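Local coordinates for T9SS C-terminal target domain-containing protein (Bacteroides cellulosilyticus, PDB 5JVK) that is a family 39 glycoside hydrolase that probably hydrolyses O-glycosidic bonds, with a (beta/alpha)8 barrel flanked by two beta-sheet regions, at residues Val431-Phe434 and Glu439-Phe442; Thr360-Arg365 and Ile491-Leu496. One frame throughout, in Å; residues are numbered along the deposited sequence.

Contact 1 of 2, residues Val431-Phe434 and Glu439-Phe442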
loop_
_atom_site.group_PDB
_atom_site.type_symbol
_atom_site.label_atom_id
_atom_site.label_comp_id
_atom_site.label_asym_id
_atom_site.label_seq_id
_atom_site.Cartn_x
_atom_site.Cartn_y
_atom_site.Cartn_z
ATOM N N VAL A 431 18.719 -13.004 2.136
ATOM C CA VAL A 431 18.131 -13.843 3.183
ATOM C C VAL A 431 18.130 -13.015 4.468
ATOM O O VAL A 431 19.193 -12.671 4.985
ATOM C CB VAL A 431 18.896 -15.169 3.390
ATOM C CG1 VAL A 431 18.192 -16.034 4.435
ATOM C CG2 VAL A 431 19.010 -15.934 2.076
ATOM N N LEU A 432 16.936 -12.691 4.961
ATOM C CA LEU A 432 16.759 -11.748 6.065
ATOM C C LEU A 432 15.947 -12.401 7.173
ATOM O O LEU A 432 15.010 -13.141 6.889
ATOM C CB LEU A 432 16.020 -10.501 5.574
ATOM C CG LEU A 432 16.485 -9.840 4.276
ATOM C CD1 LEU A 432 15.490 -8.774 3.848
ATOM C CD2 LEU A 432 17.876 -9.252 4.446
ATOM N N ALA A 433 16.303 -12.112 8.425
ATOM C CA ALA A 433 15.605 -12.648 9.600
ATOM C C ALA A 433 14.827 -11.545 10.316
ATOM O O ALA A 433 15.338 -10.441 10.507
ATOM C CB ALA A 433 16.600 -13.286 10.553
ATOM N N PHE A 434 13.595 -11.854 10.703
ATOM C CA PHE A 434 12.755 -10.953 11.488
ATOM C C PHE A 434 12.293 -11.691 12.733
ATOM O O PHE A 434 12.364 -12.921 12.796
ATOM C CB PHE A 434 11.551 -10.494 10.671
ATOM C CG PHE A 434 11.910 -9.623 9.507
ATOM C CD1 PHE A 434 11.861 -8.239 9.614
ATOM C CD2 PHE A 434 12.311 -10.185 8.302
ATOM C CE1 PHE A 434 12.199 -7.430 8.539
ATOM C CE2 PHE A 434 12.649 -9.383 7.224
ATOM C CZ PHE A 434 12.591 -8.003 7.341
ATOM N N GLU A 439 14.161 -12.943 19.593
ATOM C CA GLU A 439 14.046 -14.273 18.974
ATOM C C GLU A 439 13.515 -14.176 17.540
ATOM O O GLU A 439 12.539 -13.470 17.284
ATOM C CB GLU A 439 13.102 -15.163 19.786
ATOM C CG GLU A 439 13.594 -15.528 21.176
ATOM C CD GLU A 439 12.630 -16.459 21.894
ATOM O OE1 GLU A 439 12.375 -17.569 21.371
ATOM O OE2 GLU A 439 12.122 -16.084 22.976
ATOM N N THR A 440 14.146 -14.912 16.626
ATOM C CA THR A 440 13.753 -14.939 15.216
ATOM C C THR A 440 12.470 -15.758 15.023
ATOM O O THR A 440 12.393 -16.898 15.479
ATOM C CB THR A 440 14.894 -15.521 14.354
ATOM O OG1 THR A 440 16.037 -14.662 14.448
ATOM C CG2 THR A 440 14.490 -15.661 12.884
ATOM N N THR A 441 11.477 -15.166 14.354
ATOM C CA THR A 441 10.182 -15.816 14.097
ATOM C C THR A 441 10.005 -16.286 12.647
ATOM O O THR A 441 9.292 -17.261 12.408
ATOM C CB THR A 441 8.993 -14.905 14.469
ATOM O OG1 THR A 441 9.018 -13.712 13.674
ATOM C CG2 THR A 441 9.041 -14.544 15.945
ATOM N N PHE A 442 10.620 -15.588 11.690
ATOM C CA PHE A 442 10.687 -16.070 10.309
ATOM C C PHE A 442 11.883 -15.506 9.541
ATOM O O PHE A 442 12.467 -14.490 9.935
ATOM C CB PHE A 442 9.375 -15.776 9.558
ATOM C CG PHE A 442 9.219 -14.343 9.111
ATOM C CD1 PHE A 442 8.742 -13.373 9.982
ATOM C CD2 PHE A 442 9.527 -13.970 7.806
ATOM C CE1 PHE A 442 8.589 -12.056 9.568
ATOM C CE2 PHE A 442 9.376 -12.654 7.389
ATOM C CZ PHE A 442 8.907 -11.695 8.271
#
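Phe-434 and Phe-442 meet at a classic beta bulge, where Thr-441 and Phe-442 both stand opposite Phe-434. Phe-434 O takes two backbone donors: Thr-441 N at 2.9 Å, in the carbonyl plane on a lone pair, and Phe-442 N by a weak bond of 3.4 Å. The return bond, Phe-434 N to Phe-442 O at 3.0 Å, is almost straight (179°). The Phe-434 side chain crosses that of Phe-442 at a slant: CB lies 3.5 Å from Phe-442 CE1, CG is nearest Phe-442 CZ, and CD2 meets the same CZ at 3.7 Å. Phe-442 CG is placed between its own N and carbonyl carbon (chi1 77°), which turns its ring onto the Phe-434 side chain. The planes are nearly parallel (11°) but slid apart, with centroids 5.3 Å apart, so there is little overlap. A serine in place of Phe-442 would probably leave the CB and near rim of Phe-434 without this aromatic partner. Next to the bulge, Thr-440 CG2 packs on Ala-433 CB at 3.9 Å. The pair belongs to the hairpin of strands 429-436 and 439-447, between strand 419-425, bonded to Ala-433, and strand 494-498, bonded to Thr-441 through Val-498; with the far end of its ring Phe-434 also packs on Arg-365 of helix 350-366.

Contact 2 of 2, residues Thr360-Arg365 and Ile491-Leu496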
loop_
_atom_site.group_PDB
_atom_site.type_symbol
_atom_site.label_atom_id
_atom_site.label_comp_id
_atom_site.label_asym_id
_atom_site.label_seq_id
_atom_site.Cartn_x
_atom_site.Cartn_y
_atom_site.Cartn_z
ATOM N N THR A 360 9.212 -4.281 -1.062
ATOM C CA THR A 360 9.138 -2.933 -0.477
ATOM C C THR A 360 8.899 -2.979 1.033
ATOM O O THR A 360 9.628 -2.345 1.795
ATOM C CB THR A 360 8.031 -2.077 -1.139
ATOM O OG1 THR A 360 8.375 -1.834 -2.504
ATOM C CG2 THR A 360 7.850 -0.732 -0.430
ATOM N N TYR A 361 7.886 -3.726 1.455
ATOM C CA TYR A 361 7.527 -3.786 2.876
ATOM C C TYR A 361 8.527 -4.595 3.706
ATOM O O TYR A 361 8.773 -4.267 4.870
ATOM C CB TYR A 361 6.094 -4.296 3.057
ATOM C CG TYR A 361 5.066 -3.296 2.577
ATOM C CD1 TYR A 361 4.905 -2.078 3.230
ATOM C CD2 TYR A 361 4.265 -3.553 1.464
ATOM C CE1 TYR A 361 3.974 -1.149 2.799
ATOM C CE2 TYR A 361 3.327 -2.627 1.022
ATOM C CZ TYR A 361 3.185 -1.425 1.697
ATOM O OH TYR A 361 2.265 -0.494 1.279
ATOM N N LEU A 362 9.115 -5.627 3.103
ATOM C CA LEU A 362 10.182 -6.393 3.750
ATOM C C LEU A 362 11.452 -5.559 3.918
ATOM O O LEU A 362 12.046 -5.554 4.998
ATOM C CB LEU A 362 10.478 -7.682 2.978
ATOM C CG LEU A 362 9.362 -8.731 3.043
ATOM C CD1 LEU A 362 9.509 -9.759 1.929
ATOM C CD2 LEU A 362 9.321 -9.416 4.400
ATOM N N LEU A 363 11.859 -4.850 2.866
ATOM C CA LEU A 363 13.009 -3.938 2.957
ATOM C C LEU A 363 12.726 -2.706 3.834
ATOM O O LEU A 363 13.624 -2.223 4.527
ATOM C CB LEU A 363 13.482 -3.504 1.565
ATOM C CG LEU A 363 14.127 -4.594 0.704
ATOM C CD1 LEU A 363 14.268 -4.123 -0.737
ATOM C CD2 LEU A 363 15.481 -5.022 1.252
ATOM N N SER A 364 11.493 -2.201 3.804
ATOM C CA SER A 364 11.101 -1.069 4.656
ATOM C C SER A 364 11.229 -1.406 6.147
ATOM O O SER A 364 11.804 -0.632 6.912
ATOM C CB SER A 364 9.678 -0.610 4.334
ATOM O OG SER A 364 9.236 0.384 5.241
ATOM N N ARG A 365 10.712 -2.567 6.545
ATOM C CA ARG A 365 10.847 -3.050 7.922
ATOM C C ARG A 365 12.308 -3.341 8.289
ATOM O O ARG A 365 12.727 -3.084 9.420
ATOM C CB ARG A 365 9.984 -4.302 8.139
ATOM C CG ARG A 365 9.832 -4.757 9.590
ATOM C CD ARG A 365 8.959 -3.823 10.416
ATOM N NE ARG A 365 7.572 -3.799 9.949
ATOM C CZ ARG A 365 6.653 -4.740 10.186
ATOM N NH1 ARG A 365 6.943 -5.834 10.889
ATOM N NH2 ARG A 365 5.423 -4.590 9.705
ATOM N N ILE A 491 12.145 -13.858 -7.962
ATOM C CA ILE A 491 11.865 -12.454 -7.633
ATOM C C ILE A 491 10.816 -12.316 -6.520
ATOM O O ILE A 491 10.876 -11.375 -5.727
ATOM C CB ILE A 491 11.467 -11.614 -8.880
ATOM C CG1 ILE A 491 10.161 -12.109 -9.528
ATOM C CG2 ILE A 491 12.604 -11.603 -9.899
ATOM C CD1 ILE A 491 9.662 -11.214 -10.642
ATOM N N LEU A 492 9.879 -13.264 -6.463
ATOM C CA LEU A 492 8.844 -13.303 -5.433
ATOM C C LEU A 492 9.420 -13.869 -4.135
ATOM O O LEU A 492 9.929 -14.988 -4.138
ATOM C CB LEU A 492 7.684 -14.182 -5.893
ATOM C CG LEU A 492 6.965 -13.741 -7.177
ATOM C CD1 LEU A 492 6.367 -14.935 -7.909
ATOM C CD2 LEU A 492 5.908 -12.695 -6.853
ATOM N N PRO A 493 9.353 -13.108 -3.024
ATOM C CA PRO A 493 9.904 -13.651 -1.781
ATOM C C PRO A 493 9.196 -14.904 -1.273
ATOM O O PRO A 493 7.978 -15.034 -1.419
ATOM C CB PRO A 493 9.720 -12.505 -0.779
ATOM C CG PRO A 493 9.671 -11.281 -1.612
ATOM C CD PRO A 493 8.964 -11.692 -2.866
ATOM N N GLN A 494 9.980 -15.814 -0.698
ATOM C CA GLN A 494 9.456 -16.954 0.045
ATOM C C GLN A 494 9.909 -16.818 1.488
ATOM O O GLN A 494 10.806 -16.028 1.790
ATOM C CB GLN A 494 9.919 -18.280 -0.568
ATOM C CG GLN A 494 11.397 -18.602 -0.396
ATOM C CD GLN A 494 11.858 -19.692 -1.338
ATOM O OE1 GLN A 494 12.131 -20.811 -0.915
ATOM N NE2 GLN A 494 11.938 -19.371 -2.626
ATOM N N TYR A 495 9.292 -17.598 2.370
ATOM C CA TYR A 495 9.417 -17.409 3.808
ATOM C C TYR A 495 9.618 -18.733 4.549
ATOM O O TYR A 495 8.932 -19.716 4.263
ATOM C CB TYR A 495 8.160 -16.719 4.345
ATOM C CG TYR A 495 7.720 -15.505 3.555
ATOM C CD1 TYR A 495 8.252 -14.246 3.821
ATOM C CD2 TYR A 495 6.773 -15.617 2.538
ATOM C CE1 TYR A 495 7.849 -13.129 3.100
ATOM C CE2 TYR A 495 6.361 -14.510 1.813
ATOM C CZ TYR A 495 6.904 -13.267 2.095
ATOM O OH TYR A 495 6.502 -12.168 1.376
ATOM N N LEU A 496 10.558 -18.742 5.498
ATOM C CA LEU A 496 10.768 -19.867 6.409
ATOM C C LEU A 496 10.279 -19.481 7.802
ATOM O O LEU A 496 10.959 -18.749 8.517
ATOM C CB LEU A 496 12.249 -20.250 6.470
ATOM C CG LEU A 496 12.847 -20.956 5.251
ATOM C CD1 LEU A 496 14.367 -20.903 5.302
ATOM C CD2 LEU A 496 12.367 -22.397 5.166
#
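With chi1 at -69° and CG opposite the carbonyl carbon, Leu-362 extends from its helix toward Pro-493, and its chi2 of 162° presents CD1 to the strand segment. Tyr-495 starts out likewise (chi1 -48°), which swings its ring from the strand back toward the helix. One methyl makes the closest contacts: Leu-362 CD1 touches Pro-493 CG at 3.9 Å and lies equally near CB of that ring, while it also sits 3.9 Å from Tyr-495 CE1. The phenol oxygen OH of Tyr-495 is just as close to the methyl. CD1 comes to the Tyr-495 ring obliquely. The proline's backbone carbon C lies 4.2 Å above one face of that ring, offset toward its rim, so Pro-493 and Tyr-495 pack together as they receive the leucine. All three residues are buried, and the join is small, 101 Å² in all, and made by van der Waals contact. Around it, Val-411 of helix 403-415 touches both Leu-362 and Tyr-495, and Thr-444 of strand 439-447 touches all three. Helix 350-366 of the barrel domain is packed against Pro-493, just before strand 494-498, and Tyr-495 within it; that strand pairs with strand 439-447 in the antiparallel sheet that follows the barrel.

Overall arrangement
Contact 1 and contact 2, with centres about 11 Å apart, meet where helix 350-366 packs on the antiparallel sheet that follows the barrel, in which strands 439-447 and 494-498 are neighbours: contact 1 is a strand pair inside the sheet, contact 2 joins sheet to helix across 125 intervening residues. They touch directly: Phe-434 CZ packs 3.4 Å from Leu-362 O, Phe-434 CE1 lies 3.7 Å from Arg-365 CG, Phe-442 CB is 3.5 Å from Leu-496 O, and Phe-442 CE2 approaches Tyr-495 CD1 at 4.1 Å. Phe-434 thus reaches the helix itself, while Phe-442 reaches the strand that meets it. Arg-365 also forms a salt bridge with Asp-105, just before barrel strand 106-109.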